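PDB 3G7Q: valine-pyruvate aminotransferase from Salmonella typhimurium, which probably transfers the amino group of L-valine to pyruvate, yielding 3-methyl-2-oxobutanoate and L-alanine, with pyridoxal 5'-phosphate as cofactor. Local coordinates for residues 200-205 with 214-219; 208-213 with 239-244. All coordinates share one frame; numbering follows the deposited sequence.

Interaction 1. Residues 200-205 with 214-219; sequences EELMKL and IPLVID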
ATOM      1  N   GLU A 200      15.921 -22.761  20.802  1.00 27.50           N
ATOM      2  CA  GLU A 200      15.195 -23.258  21.977  1.00 31.63           C
ATOM      3  C   GLU A 200      14.074 -22.292  22.381  1.00 30.00           C
ATOM      4  O   GLU A 200      12.957 -22.707  22.663  1.00 27.89           O
ATOM      5  CB  GLU A 200      16.165 -23.482  23.129  1.00 33.12           C
ATOM      6  CG  GLU A 200      15.572 -24.198  24.341  1.00 43.02           C
ATOM      7  N   GLU A 201      14.374 -21.009  22.409  1.00 29.73           N
ATOM      8  CA  GLU A 201      13.350 -20.004  22.708  1.00 30.61           C
ATOM      9  C   GLU A 201      12.205 -20.022  21.705  1.00 28.98           C
ATOM     10  O   GLU A 201      11.029 -19.965  22.059  1.00 29.95           O
ATOM     11  CB  GLU A 201      13.964 -18.596  22.707  1.00 31.38           C
ATOM     12  CG  GLU A 201      14.830 -18.347  23.939  1.00 32.27           C
ATOM     13  CD  GLU A 201      15.652 -17.064  23.865  1.00 31.41           C
ATOM     14  OE1 GLU A 201      16.031 -16.613  22.744  1.00 30.98           O
ATOM     15  OE2 GLU A 201      15.914 -16.489  24.947  1.00 32.20           O
ATOM     16  N   LEU A 202      12.546 -20.105  20.432  1.00 28.47           N
ATOM     17  CA  LEU A 202      11.538 -20.080  19.387  1.00 30.54           C
ATOM     18  C   LEU A 202      10.657 -21.344  19.451  1.00 30.89           C
ATOM     19  O   LEU A 202       9.435 -21.248  19.276  1.00 31.94           O
ATOM     20  CB  LEU A 202      12.212 -19.894  18.012  1.00 30.65           C
ATOM     21  CG  LEU A 202      11.272 -19.577  16.841  1.00 34.21           C
ATOM     22  CD1 LEU A 202      10.520 -18.284  17.096  1.00 32.51           C
ATOM     23  CD2 LEU A 202      12.085 -19.501  15.524  1.00 32.33           C
HETATM   24  N   MSE A 203      11.265 -22.516  19.625  0.67 30.46           N
HETATM   25  CA  MSE A 203      10.483 -23.762  19.675  0.67 32.95           C
HETATM   26  C   MSE A 203       9.525 -23.768  20.838  0.67 30.34           C
HETATM   27  O   MSE A 203       8.408 -24.248  20.736  0.67 30.24           O
HETATM   28  CB  MSE A 203      11.395 -24.971  19.737  0.67 30.64           C
HETATM   29  CG  MSE A 203      12.081 -25.167  18.421  0.67 38.84           C
HETATM   30 SE   MSE A 203      13.056 -26.801  18.308  0.50 49.22          SE
HETATM   31  CE  MSE A 203      14.515 -26.495  19.627  0.67 34.73           C
ATOM     32  N   LYS A 204       9.973 -23.218  21.974  0.50 27.84           N
ATOM     33  CA  LYS A 204       9.131 -23.071  23.178  0.50 29.27           C
ATOM     34  C   LYS A 204       7.942 -22.154  22.871  0.50 29.08           C
ATOM     35  O   LYS A 204       6.791 -22.510  23.128  0.50 27.23           O
ATOM     36  CB  LYS A 204       9.919 -22.510  24.375  0.50 29.71           C
ATOM     37  CG  LYS A 204      10.916 -23.448  25.053  0.50 32.86           C
ATOM     38  CD  LYS A 204      11.553 -22.715  26.242  0.50 33.08           C
ATOM     39  CE  LYS A 204      12.689 -23.459  26.901  0.50 42.73           C
ATOM     40  NZ  LYS A 204      13.306 -22.633  28.004  0.50 40.03           N
ATOM     41  N   LEU A 205       8.221 -20.983  22.295  1.00 29.81           N
ATOM     42  CA  LEU A 205       7.149 -20.059  21.862  1.00 29.37           C
ATOM     43  C   LEU A 205       6.179 -20.721  20.882  1.00 29.74           C
ATOM     44  O   LEU A 205       4.968 -20.496  20.959  1.00 29.30           O
ATOM     45  CB  LEU A 205       7.722 -18.775  21.249  1.00 29.98           C
ATOM     46  CG  LEU A 205       8.438 -17.811  22.185  1.00 29.72           C
ATOM     47  CD1 LEU A 205       9.081 -16.646  21.410  1.00 30.41           C
ATOM     48  CD2 LEU A 205       7.469 -17.288  23.276  1.00 30.87           C
ATOM     49  N   ILE A 214      -3.229 -19.840  19.221  1.00 32.48           N
ATOM     50  CA  ILE A 214      -3.003 -18.518  18.643  1.00 32.98           C
ATOM     51  C   ILE A 214      -1.770 -18.610  17.758  1.00 34.80           C
ATOM     52  O   ILE A 214      -0.903 -19.455  18.004  1.00 31.58           O
ATOM     53  CB  ILE A 214      -2.826 -17.428  19.712  1.00 33.46           C
ATOM     54  CG1 ILE A 214      -1.649 -17.744  20.639  1.00 31.88           C
ATOM     55  CG2 ILE A 214      -4.134 -17.251  20.509  1.00 33.57           C
ATOM     56  CD1 ILE A 214      -1.423 -16.693  21.677  1.00 33.31           C
ATOM     57  N   PRO A 215      -1.702 -17.766  16.712  1.00 34.80           N
ATOM     58  CA  PRO A 215      -0.549 -17.833  15.816  1.00 35.09           C
ATOM     59  C   PRO A 215       0.743 -17.286  16.388  1.00 32.57           C
ATOM     60  O   PRO A 215       0.727 -16.385  17.240  1.00 33.49           O
ATOM     61  CB  PRO A 215      -0.949 -16.919  14.651  1.00 33.75           C
ATOM     62  CG  PRO A 215      -1.955 -15.966  15.237  1.00 38.47           C
ATOM     63  CD  PRO A 215      -2.679 -16.740  16.296  1.00 34.75           C
ATOM     64  N   LEU A 216       1.850 -17.823  15.891  1.00 31.69           N
ATOM     65  CA  LEU A 216       3.176 -17.287  16.184  1.00 29.45           C
ATOM     66  C   LEU A 216       3.597 -16.566  14.925  1.00 30.55           C
ATOM     67  O   LEU A 216       3.755 -17.188  13.894  1.00 32.08           O
ATOM     68  CB  LEU A 216       4.181 -18.381  16.500  1.00 29.54           C
ATOM     69  CG  LEU A 216       5.639 -17.954  16.686  1.00 31.20           C
ATOM     70  CD1 LEU A 216       5.767 -16.856  17.755  1.00 28.96           C
ATOM     71  CD2 LEU A 216       6.533 -19.201  16.992  1.00 26.74           C
ATOM     72  N   VAL A 217       3.765 -15.250  15.022  1.00 31.43           N
ATOM     73  CA  VAL A 217       4.088 -14.421  13.880  1.00 31.19           C
ATOM     74  C   VAL A 217       5.574 -14.112  13.948  1.00 30.39           C
ATOM     75  O   VAL A 217       6.057 -13.645  14.984  1.00 31.47           O
ATOM     76  CB  VAL A 217       3.248 -13.117  13.892  1.00 30.68           C
ATOM     77  CG1 VAL A 217       3.531 -12.291  12.651  1.00 33.10           C
ATOM     78  CG2 VAL A 217       1.744 -13.442  13.974  1.00 32.01           C
ATOM     79  N   ILE A 218       6.295 -14.401  12.864  1.00 31.12           N
ATOM     80  CA  ILE A 218       7.743 -14.171  12.783  1.00 32.00           C
ATOM     81  C   ILE A 218       8.078 -13.231  11.624  1.00 32.73           C
ATOM     82  O   ILE A 218       7.813 -13.532  10.461  1.00 32.85           O
ATOM     83  CB  ILE A 218       8.550 -15.478  12.606  1.00 31.11           C
ATOM     84  CG1 ILE A 218       8.151 -16.506  13.673  1.00 31.84           C
ATOM     85  CG2 ILE A 218      10.055 -15.163  12.649  1.00 29.34           C
ATOM     86  CD1 ILE A 218       8.759 -17.938  13.483  1.00 32.16           C
ATOM     87  N   ASP A 219       8.627 -12.073  11.956  1.00 32.33           N
ATOM     88  CA  ASP A 219       9.048 -11.123  10.959  1.00 31.29           C
ATOM     89  C   ASP A 219      10.472 -11.509  10.516  1.00 32.30           C
ATOM     90  O   ASP A 219      11.419 -11.397  11.303  1.00 31.35           O
ATOM     91  CB  ASP A 219       9.029  -9.720  11.509  1.00 34.82           C
ATOM     92  CG  ASP A 219       9.284  -8.683  10.425  1.00 43.10           C
ATOM     93  OD1 ASP A 219       9.610  -9.071   9.282  1.00 43.84           O
ATOM     94  OD2 ASP A 219       9.111  -7.493  10.720  1.00 43.52           O
TER
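L202 and L205 on one face of helix 200-205 meet L216 and I218 of strand 216-219 in a buried contact of aliphatic side chains, with one methyl also on the helix backbone. L202 does most of the touching from the helix, and one of its methyls serves two partners. Its CD1 lies 4.0 Å from CD1 of I218, the two side chains reaching toward each other tip to tip, and 4.1 Å from CD2 of L216, whose side chain crosses that of L202 at a slant. In L202, chi1 of -169° sets CG anti to the backbone N, and chi2 of 60° then brings CD1 to the strand although the CB bond itself does not point there. CD2 of L216 also rests on L205, 4.2 Å from its backbone C and 4.4 Å from its CB. This methyl of L216 thus spans L202 and L205, about one turn apart on the helix. Along the strand, L216 and I218 face the helix, whereas V217 between them turns to the other side of the sheet, against F111 and L114 of helix 107-118. The axes of segments 200-205 and 216-219 come within 10.5 Å, their N-to-C directions at 145°. Such packing of a helix on the strand that follows it belongs to a beta-alpha-beta unit, here strand 181-187, helix 199-211 and strand 216-219, in the large domain of a class I aminotransferase.

Interaction 2. Residues 208-213 with 239-244; sequences LANQHN and NPNIIL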
ATOM      1  N   LEU A 208       3.967 -22.970  22.969  1.00 31.54           N
ATOM      2  CA  LEU A 208       3.015 -22.136  23.702  1.00 32.60           C
ATOM      3  C   LEU A 208       1.898 -21.608  22.787  1.00 33.68           C
ATOM      4  O   LEU A 208       0.720 -21.699  23.140  1.00 33.41           O
ATOM      5  CB  LEU A 208       3.726 -20.983  24.420  1.00 32.37           C
ATOM      6  CG  LEU A 208       4.563 -21.365  25.643  1.00 34.10           C
ATOM      7  CD1 LEU A 208       5.534 -20.264  26.008  1.00 29.95           C
ATOM      8  CD2 LEU A 208       3.667 -21.758  26.850  1.00 33.79           C
ATOM      9  N   ALA A 209       2.264 -21.112  21.604  1.00 32.82           N
ATOM     10  CA  ALA A 209       1.278 -20.600  20.643  1.00 33.76           C
ATOM     11  C   ALA A 209       0.281 -21.698  20.273  1.00 35.43           C
ATOM     12  O   ALA A 209      -0.945 -21.465  20.262  1.00 35.04           O
ATOM     13  CB  ALA A 209       1.964 -20.040  19.386  1.00 30.94           C
ATOM     14  N   ASN A 210       0.800 -22.887  19.978  0.50 35.68           N
ATOM     15  CA  ASN A 210      -0.046 -24.018  19.621  0.50 36.57           C
ATOM     16  C   ASN A 210      -0.968 -24.380  20.778  0.50 36.97           C
ATOM     17  O   ASN A 210      -2.164 -24.581  20.586  0.50 36.73           O
ATOM     18  CB  ASN A 210       0.795 -25.233  19.251  0.50 36.78           C
ATOM     19  CG  ASN A 210      -0.036 -26.346  18.661  0.50 39.11           C
ATOM     20  OD1 ASN A 210      -0.217 -27.389  19.280  0.50 40.58           O
ATOM     21  ND2 ASN A 210      -0.586 -26.110  17.479  0.50 43.51           N
ATOM     22  N   GLN A 211      -0.398 -24.448  21.980  1.00 37.21           N
ATOM     23  CA  GLN A 211      -1.160 -24.755  23.187  1.00 38.54           C
ATOM     24  C   GLN A 211      -2.278 -23.760  23.459  1.00 38.17           C
ATOM     25  O   GLN A 211      -3.344 -24.145  23.935  1.00 36.75           O
ATOM     26  CB  GLN A 211      -0.246 -24.795  24.402  1.00 38.74           C
ATOM     27  CG  GLN A 211       0.604 -26.039  24.494  1.00 43.45           C
ATOM     28  CD  GLN A 211       1.633 -25.969  25.626  1.00 44.50           C
ATOM     29  OE1 GLN A 211       2.475 -26.861  25.750  1.00 67.24           O
ATOM     30  NE2 GLN A 211       1.554 -24.927  26.464  1.00 50.23           N
ATOM     31  N   HIS A 212      -2.046 -22.492  23.153  1.00 36.27           N
ATOM     32  CA  HIS A 212      -3.064 -21.457  23.342  1.00 35.69           C
ATOM     33  C   HIS A 212      -3.922 -21.191  22.104  1.00 35.10           C
ATOM     34  O   HIS A 212      -4.762 -20.303  22.130  1.00 37.15           O
ATOM     35  CB  HIS A 212      -2.408 -20.174  23.837  1.00 36.73           C
ATOM     36  CG  HIS A 212      -1.912 -20.269  25.246  1.00 39.58           C
ATOM     37  ND1 HIS A 212      -2.675 -19.878  26.324  1.00 44.05           N
ATOM     38  CD2 HIS A 212      -0.754 -20.745  25.758  1.00 40.93           C
ATOM     39  CE1 HIS A 212      -1.998 -20.090  27.437  1.00 47.55           C
ATOM     40  NE2 HIS A 212      -0.829 -20.615  27.122  1.00 42.09           N
ATOM     41  N   ASN A 213      -3.744 -21.981  21.046  1.00 34.82           N
ATOM     42  CA  ASN A 213      -4.492 -21.823  19.802  1.00 35.09           C
ATOM     43  C   ASN A 213      -4.431 -20.411  19.224  1.00 34.75           C
ATOM     44  O   ASN A 213      -5.447 -19.853  18.806  1.00 33.38           O
ATOM     45  CB  ASN A 213      -5.943 -22.275  20.006  1.00 37.46           C
ATOM     46  CG  ASN A 213      -6.023 -23.720  20.426  1.00 46.21           C
ATOM     47  OD1 ASN A 213      -5.470 -24.596  19.754  1.00 54.77           O
ATOM     48  ND2 ASN A 213      -6.694 -23.986  21.545  1.00 56.70           N
ATOM     49  N   ASN A 239       5.476 -23.992  10.216  1.00 34.68           N
ATOM     50  CA  ASN A 239       4.423 -25.005  10.323  1.00 35.11           C
ATOM     51  C   ASN A 239       3.110 -24.244  10.164  1.00 34.76           C
ATOM     52  O   ASN A 239       3.114 -23.004  10.154  1.00 33.73           O
ATOM     53  CB  ASN A 239       4.534 -25.833  11.608  1.00 35.73           C
ATOM     54  CG  ASN A 239       4.362 -25.015  12.857  1.00 37.96           C
ATOM     55  OD1 ASN A 239       3.352 -24.352  13.034  1.00 37.08           O
ATOM     56  ND2 ASN A 239       5.342 -25.094  13.759  1.00 31.22           N
ATOM     57  N   PRO A 240       1.991 -24.951   9.990  1.00 36.42           N
ATOM     58  CA  PRO A 240       0.728 -24.224   9.755  1.00 36.42           C
ATOM     59  C   PRO A 240       0.246 -23.221  10.822  1.00 36.06           C
ATOM     60  O   PRO A 240      -0.660 -22.445  10.518  1.00 39.22           O
ATOM     61  CB  PRO A 240      -0.287 -25.360   9.596  1.00 36.81           C
ATOM     62  CG  PRO A 240       0.515 -26.487   9.070  1.00 38.36           C
ATOM     63  CD  PRO A 240       1.799 -26.403   9.866  1.00 37.09           C
ATOM     64  N   ASN A 241       0.803 -23.238  12.035  1.00 36.37           N
ATOM     65  CA  ASN A 241       0.443 -22.248  13.060  1.00 35.95           C
ATOM     66  C   ASN A 241       1.409 -21.061  13.077  1.00 35.64           C
ATOM     67  O   ASN A 241       1.364 -20.223  13.987  1.00 34.88           O
ATOM     68  CB  ASN A 241       0.405 -22.868  14.450  1.00 37.25           C
ATOM     69  CG  ASN A 241      -0.364 -22.018  15.455  1.00 39.33           C
ATOM     70  OD1 ASN A 241      -1.442 -21.546  15.152  1.00 37.03           O
ATOM     71  ND2 ASN A 241       0.182 -21.838  16.653  1.00 34.58           N
ATOM     72  N   ILE A 242       2.310 -21.008  12.105  1.00 35.00           N
ATOM     73  CA  ILE A 242       3.257 -19.902  12.020  1.00 33.40           C
ATOM     74  C   ILE A 242       2.881 -18.988  10.863  1.00 34.24           C
ATOM     75  O   ILE A 242       2.442 -19.442   9.805  1.00 32.52           O
ATOM     76  CB  ILE A 242       4.697 -20.395  11.896  1.00 34.49           C
ATOM     77  CG1 ILE A 242       5.109 -21.025  13.228  1.00 36.85           C
ATOM     78  CG2 ILE A 242       5.638 -19.223  11.550  1.00 32.06           C
ATOM     79  CD1 ILE A 242       6.437 -21.586  13.247  1.00 43.15           C
ATOM     80  N   ILE A 243       3.003 -17.694  11.096  1.00 33.95           N
ATOM     81  CA  ILE A 243       2.785 -16.680  10.070  1.00 32.40           C
ATOM     82  C   ILE A 243       4.153 -16.035   9.880  1.00 33.70           C
ATOM     83  O   ILE A 243       4.672 -15.424  10.798  1.00 34.71           O
ATOM     84  CB  ILE A 243       1.736 -15.638  10.473  1.00 33.60           C
ATOM     85  CG1 ILE A 243       0.381 -16.310  10.828  1.00 33.31           C
ATOM     86  CG2 ILE A 243       1.516 -14.619   9.326  1.00 31.84           C
ATOM     87  CD1 ILE A 243      -0.640 -15.325  11.399  1.00 31.27           C
ATOM     88  N   LEU A 244       4.710 -16.153   8.679  0.50 32.22           N
ATOM     89  CA  LEU A 244       6.061 -15.685   8.386  0.50 31.61           C
ATOM     90  C   LEU A 244       6.028 -14.507   7.420  0.50 34.01           C
ATOM     91  O   LEU A 244       5.516 -14.662   6.313  0.50 34.19           O
ATOM     92  CB  LEU A 244       6.832 -16.871   7.802  0.50 34.57           C
ATOM     93  CG  LEU A 244       8.281 -16.778   7.340  0.50 34.07           C
ATOM     94  CD1 LEU A 244       9.121 -16.194   8.434  0.50 37.59           C
ATOM     95  CD2 LEU A 244       8.753 -18.194   6.947  0.50 31.14           C
TER
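N241 points its side chain at the last turn of helix 199-211, where the amide nitrogen ND2 meets A209 and N210. ND2 of N241 rests by van der Waals contact against the peptide link between these two residues, 3.6 Å from C of A209 and 3.5 Å from N of N210. It also lies 3.7 Å from CB of A209. The chi1 of N241, -162°, sets CG anti to the backbone N and extends the amide from the turn toward the helix. The hydrogen bond of ND2 goes instead to the carbonyl O of I214, just past the helix end. N239 holds the base of this arm: its OD1 accepts from N of N241 at 3.0 Å in an Asx turn, the donor lying in the carbonyl plane, while N239 O receives N of I242 at 2.9 Å to close a type I beta turn. On the helix side, N213 with its positive phi is the C-prime residue of a Schellman motif, in which N of I214 bonds to O of A209. N241 therefore packs the turn leading into strand 242-247 against the last helical turn, ND2 of N239 bonds to OD1 of D206 on the helix, and A209 also packs on L216 of strand 216-219.

Overall arrangement
Interactions 1 and 2 use successive parts of helix 199-211, and their centres are about 7 Å apart. The helix turns back through the Schellman motif at N213 into strand 216-219, which lies beside strand 242-247 in parallel pairing: N of I218 is 2.8 Å from O of I243, and O of L216 is 2.9 Å from N of I243, both probable hydrogen bonds. L216 is common to both surroundings. The helix packs on strand 216-219 and, at its C-terminal end, on the turn leading into strand 242-247. In this fold pyridoxal phosphate sits at the C-terminal ends of the sheet's parallel strands, so interaction 2, at the start of strand 242-247, probably lies away from it.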